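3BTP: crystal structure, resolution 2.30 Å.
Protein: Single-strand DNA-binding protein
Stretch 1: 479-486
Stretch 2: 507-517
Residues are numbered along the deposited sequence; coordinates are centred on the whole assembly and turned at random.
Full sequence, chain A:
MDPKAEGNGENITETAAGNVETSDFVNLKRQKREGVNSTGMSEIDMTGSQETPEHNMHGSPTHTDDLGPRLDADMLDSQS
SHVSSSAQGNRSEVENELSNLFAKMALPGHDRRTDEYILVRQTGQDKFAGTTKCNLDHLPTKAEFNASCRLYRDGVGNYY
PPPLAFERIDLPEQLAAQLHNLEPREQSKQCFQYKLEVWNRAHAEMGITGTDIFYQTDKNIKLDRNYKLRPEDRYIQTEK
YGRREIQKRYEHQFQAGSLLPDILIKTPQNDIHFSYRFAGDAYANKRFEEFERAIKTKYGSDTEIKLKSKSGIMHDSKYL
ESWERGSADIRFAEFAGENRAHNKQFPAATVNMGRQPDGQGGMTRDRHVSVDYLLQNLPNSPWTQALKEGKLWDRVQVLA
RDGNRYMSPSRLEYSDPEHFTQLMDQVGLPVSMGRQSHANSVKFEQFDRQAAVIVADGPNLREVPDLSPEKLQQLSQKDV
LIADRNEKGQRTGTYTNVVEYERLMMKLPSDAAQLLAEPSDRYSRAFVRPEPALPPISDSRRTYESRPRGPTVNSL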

ATOM      1  N   ASP A 479     -11.599  13.440  -7.994  1.00 32.94           N
ATOM      2  CA  ASP A 479     -10.280  13.155  -7.500  1.00 30.33           C
ATOM      3  C   ASP A 479      -9.356  14.402  -7.634  1.00 27.71           C
ATOM      4  O   ASP A 479      -8.222  14.420  -7.092  1.00 25.86           O
ATOM      5  CB  ASP A 479      -9.737  11.981  -8.292  1.00 32.66           C
ATOM      6  CG  ASP A 479      -9.984  10.609  -7.610  1.00 39.43           C
ATOM      7  OD1 ASP A 479     -10.873  10.506  -6.707  1.00 45.75           O
ATOM      8  OD2 ASP A 479      -9.247   9.635  -7.958  1.00 44.04           O
ATOM      9  N   VAL A 480      -9.901  15.451  -8.293  1.00 24.34           N
ATOM     10  CA  VAL A 480      -9.205  16.635  -8.739  1.00 22.13           C
ATOM     11  C   VAL A 480      -9.536  17.868  -7.897  1.00 21.02           C
ATOM     12  O   VAL A 480     -10.665  18.167  -7.676  1.00 20.02           O
ATOM     13  CB  VAL A 480      -9.504  16.864 -10.227  1.00 21.60           C
ATOM     14  CG1 VAL A 480      -8.826  18.139 -10.744  1.00 20.84           C
ATOM     15  CG2 VAL A 480      -9.044  15.640 -11.044  1.00 21.52           C
ATOM     16  N   LEU A 481      -8.505  18.533  -7.389  1.00 21.50           N
ATOM     17  CA  LEU A 481      -8.601  19.694  -6.499  1.00 19.86           C
ATOM     18  C   LEU A 481      -7.810  20.833  -7.136  1.00 19.85           C
ATOM     19  O   LEU A 481      -6.716  20.649  -7.654  1.00 17.21           O
ATOM     20  CB  LEU A 481      -7.980  19.388  -5.106  1.00 20.05           C
ATOM     21  CG  LEU A 481      -8.661  18.301  -4.232  1.00 21.53           C
ATOM     22  CD1 LEU A 481      -7.642  17.389  -3.627  1.00 19.24           C
ATOM     23  CD2 LEU A 481      -9.425  18.965  -3.143  1.00 20.87           C
ATOM     24  N   ILE A 482      -8.377  22.022  -7.000  1.00 21.01           N
ATOM     25  CA  ILE A 482      -7.969  23.216  -7.694  1.00 20.18           C
ATOM     26  C   ILE A 482      -7.484  24.210  -6.658  1.00 20.93           C
ATOM     27  O   ILE A 482      -8.149  24.409  -5.612  1.00 21.80           O
ATOM     28  CB  ILE A 482      -9.141  23.796  -8.528  1.00 20.97           C
ATOM     29  CG1 ILE A 482      -9.862  22.678  -9.332  1.00 17.81           C
ATOM     30  CG2 ILE A 482      -8.623  24.948  -9.483  1.00 18.45           C
ATOM     31  CD1 ILE A 482      -8.982  22.096 -10.489  1.00 19.49           C
ATOM     32  N   ALA A 483      -6.317  24.801  -6.912  1.00 19.61           N
ATOM     33  CA  ALA A 483      -5.823  25.885  -6.044  1.00 20.87           C
ATOM     34  C   ALA A 483      -6.680  27.102  -6.251  1.00 21.24           C
ATOM     35  O   ALA A 483      -6.619  27.708  -7.312  1.00 21.40           O
ATOM     36  CB  ALA A 483      -4.328  26.242  -6.320  1.00 18.06           C
ATOM     37  N   ASP A 484      -7.436  27.462  -5.225  1.00 21.46           N
ATOM     38  CA  ASP A 484      -8.358  28.563  -5.294  1.00 24.96           C
ATOM     39  C   ASP A 484      -7.688  29.938  -5.355  1.00 27.27           C
ATOM     40  O   ASP A 484      -6.532  30.118  -4.962  1.00 27.60           O
ATOM     41  CB  ASP A 484      -9.347  28.511  -4.095  1.00 24.18           C
ATOM     42  CG  ASP A 484     -10.071  27.171  -3.998  1.00 26.14           C
ATOM     43  OD1 ASP A 484     -10.476  26.600  -5.042  1.00 26.19           O
ATOM     44  OD2 ASP A 484     -10.204  26.663  -2.881  1.00 27.51           O
ATOM     45  N   ARG A 485      -8.474  30.901  -5.827  1.00 28.80           N
ATOM     46  CA  ARG A 485      -8.075  32.259  -5.991  1.00 31.59           C
ATOM     47  C   ARG A 485      -9.236  33.094  -5.485  1.00 33.52           C
ATOM     48  O   ARG A 485     -10.389  32.708  -5.663  1.00 34.22           O
ATOM     49  CB  ARG A 485      -7.753  32.554  -7.472  1.00 29.90           C
ATOM     50  CG  ARG A 485      -6.394  32.229  -7.797  1.00 29.45           C
ATOM     51  CD  ARG A 485      -6.072  32.591  -9.133  1.00 32.16           C
ATOM     52  NE  ARG A 485      -4.876  31.919  -9.621  1.00 32.62           N
ATOM     53  CZ  ARG A 485      -3.608  32.358  -9.541  1.00 31.92           C
ATOM     54  NH1 ARG A 485      -3.274  33.494  -8.962  1.00 31.83           N
ATOM     55  NH2 ARG A 485      -2.649  31.615 -10.049  1.00 30.18           N
ATOM     56  N   ASN A 486      -8.954  34.230  -4.855  1.00 36.21           N
ATOM     57  CA  ASN A 486     -10.064  35.113  -4.413  1.00 39.57           C
ATOM     58  C   ASN A 486     -10.701  35.970  -5.555  1.00 41.20           C
ATOM     59  O   ASN A 486     -10.410  35.780  -6.758  1.00 42.94           O
ATOM     60  CB  ASN A 486      -9.631  35.951  -3.209  1.00 38.24           C
ATOM     61  CG  ASN A 486      -8.532  36.934  -3.547  1.00 38.25           C
ATOM     62  OD1 ASN A 486      -8.251  37.187  -4.713  1.00 36.89           O
ATOM     63  ND2 ASN A 486      -7.893  37.485  -2.517  1.00 34.50           N
ATOM     64  N   LYS A 507     -15.805  29.381 -12.836  1.00 33.09           N
ATOM     65  CA  LYS A 507     -14.719  29.140 -13.779  1.00 35.27           C
ATOM     66  C   LYS A 507     -13.377  28.760 -13.031  1.00 34.63           C
ATOM     67  O   LYS A 507     -13.017  29.368 -11.997  1.00 32.89           O
ATOM     68  CB  LYS A 507     -14.542  30.438 -14.572  1.00 37.42           C
ATOM     69  CG  LYS A 507     -13.891  30.307 -15.954  1.00 44.29           C
ATOM     70  CD  LYS A 507     -12.816  31.464 -16.216  1.00 51.44           C
ATOM     71  CE  LYS A 507     -11.621  31.439 -15.179  1.00 51.91           C
ATOM     72  NZ  LYS A 507     -10.298  31.972 -15.694  1.00 48.78           N
ATOM     73  N   LEU A 508     -12.667  27.755 -13.553  1.00 33.49           N
ATOM     74  CA  LEU A 508     -11.331  27.400 -13.115  1.00 33.11           C
ATOM     75  C   LEU A 508     -10.360  28.524 -13.390  1.00 33.58           C
ATOM     76  O   LEU A 508     -10.482  29.148 -14.436  1.00 33.86           O
ATOM     77  CB  LEU A 508     -10.857  26.199 -13.909  1.00 32.90           C
ATOM     78  CG  LEU A 508     -10.815  24.753 -13.416  1.00 32.81           C
ATOM     79  CD1 LEU A 508     -11.886  24.365 -12.452  1.00 33.52           C
ATOM     80  CD2 LEU A 508     -10.933  23.969 -14.630  1.00 33.62           C
ATOM     81  N   PRO A 509      -9.368  28.769 -12.473  1.00 33.48           N
ATOM     82  CA  PRO A 509      -8.289  29.678 -12.835  1.00 32.26           C
ATOM     83  C   PRO A 509      -7.558  29.096 -14.057  1.00 32.32           C
ATOM     84  O   PRO A 509      -7.569  27.870 -14.269  1.00 32.02           O
ATOM     85  CB  PRO A 509      -7.366  29.688 -11.604  1.00 31.93           C
ATOM     86  CG  PRO A 509      -8.173  29.033 -10.462  1.00 33.53           C
ATOM     87  CD  PRO A 509      -9.195  28.181 -11.115  1.00 33.38           C
ATOM     88  N   SER A 510      -6.956  29.970 -14.855  1.00 32.64           N
ATOM     89  CA  SER A 510      -6.330  29.585 -16.124  1.00 34.09           C
ATOM     90  C   SER A 510      -5.117  28.634 -15.966  1.00 33.60           C
ATOM     91  O   SER A 510      -4.970  27.672 -16.741  1.00 33.84           O
ATOM     92  CB  SER A 510      -6.044  30.821 -17.006  1.00 34.30           C
ATOM     93  OG  SER A 510      -5.467  31.891 -16.263  1.00 36.58           O
ATOM     94  N   ASP A 511      -4.314  28.830 -14.923  1.00 34.30           N
ATOM     95  CA  ASP A 511      -3.226  27.854 -14.607  1.00 35.09           C
ATOM     96  C   ASP A 511      -3.772  26.424 -14.414  1.00 35.10           C
ATOM     97  O   ASP A 511      -3.316  25.479 -15.063  1.00 34.65           O
ATOM     98  CB  ASP A 511      -2.302  28.333 -13.453  1.00 34.47           C
ATOM     99  CG  ASP A 511      -3.007  28.514 -12.112  1.00 35.32           C
ATOM    100  OD1 ASP A 511      -4.143  28.063 -11.942  1.00 36.63           O
ATOM    101  OD2 ASP A 511      -2.399  29.096 -11.177  1.00 34.77           O
ATOM    102  N   ALA A 512      -4.839  26.308 -13.599  1.00 36.00           N
ATOM    103  CA  ALA A 512      -5.547  25.050 -13.394  1.00 36.09           C
ATOM    104  C   ALA A 512      -6.133  24.499 -14.686  1.00 36.80           C
ATOM    105  O   ALA A 512      -6.076  23.279 -14.980  1.00 36.55           O
ATOM    106  CB  ALA A 512      -6.614  25.255 -12.356  1.00 35.74           C
ATOM    107  N   ALA A 513      -6.724  25.417 -15.451  1.00 38.65           N
ATOM    108  CA  ALA A 513      -7.450  25.073 -16.674  1.00 40.82           C
ATOM    109  C   ALA A 513      -6.518  24.471 -17.721  1.00 41.62           C
ATOM    110  O   ALA A 513      -6.853  23.415 -18.269  1.00 42.14           O
ATOM    111  CB  ALA A 513      -8.207  26.288 -17.232  1.00 40.99           C
ATOM    112  N   GLN A 514      -5.339  25.069 -17.944  1.00 42.93           N
ATOM    113  CA  GLN A 514      -4.371  24.458 -18.867  1.00 45.94           C
ATOM    114  C   GLN A 514      -3.694  23.144 -18.446  1.00 45.97           C
ATOM    115  O   GLN A 514      -3.283  22.373 -19.321  1.00 47.24           O
ATOM    116  CB  GLN A 514      -3.373  25.460 -19.470  1.00 46.06           C
ATOM    117  CG  GLN A 514      -2.243  26.019 -18.609  1.00 49.61           C
ATOM    118  CD  GLN A 514      -1.593  27.294 -19.274  1.00 50.52           C
ATOM    119  OE1 GLN A 514      -2.144  27.872 -20.235  1.00 55.02           O
ATOM    120  NE2 GLN A 514      -0.450  27.741 -18.731  1.00 52.97           N
ATOM    121  N   LEU A 515      -3.602  22.848 -17.145  1.00 45.17           N
ATOM    122  CA  LEU A 515      -3.046  21.575 -16.714  1.00 44.12           C
ATOM    123  C   LEU A 515      -4.030  20.472 -16.971  1.00 44.12           C
ATOM    124  O   LEU A 515      -3.635  19.323 -17.213  1.00 43.24           O
ATOM    125  CB  LEU A 515      -2.711  21.599 -15.219  1.00 43.83           C
ATOM    126  CG  LEU A 515      -1.402  22.205 -14.744  1.00 44.31           C
ATOM    127  CD1 LEU A 515      -1.457  22.366 -13.246  1.00 44.46           C
ATOM    128  CD2 LEU A 515      -0.196  21.325 -15.129  1.00 45.17           C
ATOM    129  N   LEU A 516      -5.315  20.811 -16.875  1.00 44.98           N
ATOM    130  CA  LEU A 516      -6.381  19.830 -17.129  1.00 46.17           C
ATOM    131  C   LEU A 516      -6.842  19.726 -18.604  1.00 48.31           C
ATOM    132  O   LEU A 516      -7.708  18.902 -18.930  1.00 48.79           O
ATOM    133  CB  LEU A 516      -7.566  20.058 -16.190  1.00 45.21           C
ATOM    134  CG  LEU A 516      -7.229  19.909 -14.706  1.00 43.41           C
ATOM    135  CD1 LEU A 516      -8.426  20.332 -13.925  1.00 44.74           C
ATOM    136  CD2 LEU A 516      -6.794  18.496 -14.337  1.00 38.04           C
ATOM    137  N   ALA A 517      -6.253  20.547 -19.482  1.00 49.91           N
ATOM    138  CA  ALA A 517      -6.464  20.437 -20.924  1.00 51.88           C
ATOM    139  C   ALA A 517      -5.924  19.098 -21.510  1.00 53.01           C
ATOM    140  O   ALA A 517      -6.698  18.312 -22.114  1.00 53.84           O
ATOM    141  CB  ALA A 517      -5.845  21.637 -21.640  1.00 52.24           C
TER

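A short helix, 510-515, packs against a strand, 480-485. The two run in opposite senses: Val480 lies nearest Leu516, Ile482 nearest Ala512, and Arg485 nearest Pro509. The CA atoms of Ile482 and Ala512 are 6.5 Å apart, and the CA-to-CB bond of Ala512 points toward the strand. No backbone hydrogen bond joins the stretches, so side chains carry most of the contact.

The one hydrogen bond between them is also a salt bridge. Arg485 NH2 donates to Asp511 OD2 at 2.8 Å, with an N-H...acceptor angle of 152°. Asp511 OD2 lies near the guanidinium plane, at its edge, where the N-H groups point. Arg485 NH1 is satisfied elsewhere in the structure. The NE side meets carbon instead: Arg485 NE is 3.9 Å from Pro509 CB. The other carboxylate oxygen of Asp511 stays within its own helix. Ala512 N donates to Asp511 OD1 at 2.5 Å, but the angle of 124° makes this bond weak.

Pro509 is the N-cap residue. Its carbonyl begins the helical bonding, with Ala513 N donating to Pro509 O at 2.9 Å. Gln514 N to Ser510 O follows at 2.9 Å. The CA-to-CB bond of Pro509 points toward the strand, and Pro509 CG lies 3.8 Å from Ala483 O, a contact without a hydrogen bond.

Ile482 is the apolar centre. Ile482 CG2 is 3.5 Å from Ala512 CB and 3.7 Å from Pro509 CD. Ile482 CG1 meets Leu508 CD1 at 4.1 Å, and Ile482 CD1 meets Leu516 CD1 at 3.9 Å. Leu516 CD1 also lies 3.9 Å from Val480 CG1. These groups have no polar atoms to satisfy; packing removes their surface from water.

Leu481 and Asp484 point away from the helix. Both carboxylate oxygens of Asp484 are hydrogen-bonded elsewhere in the structure.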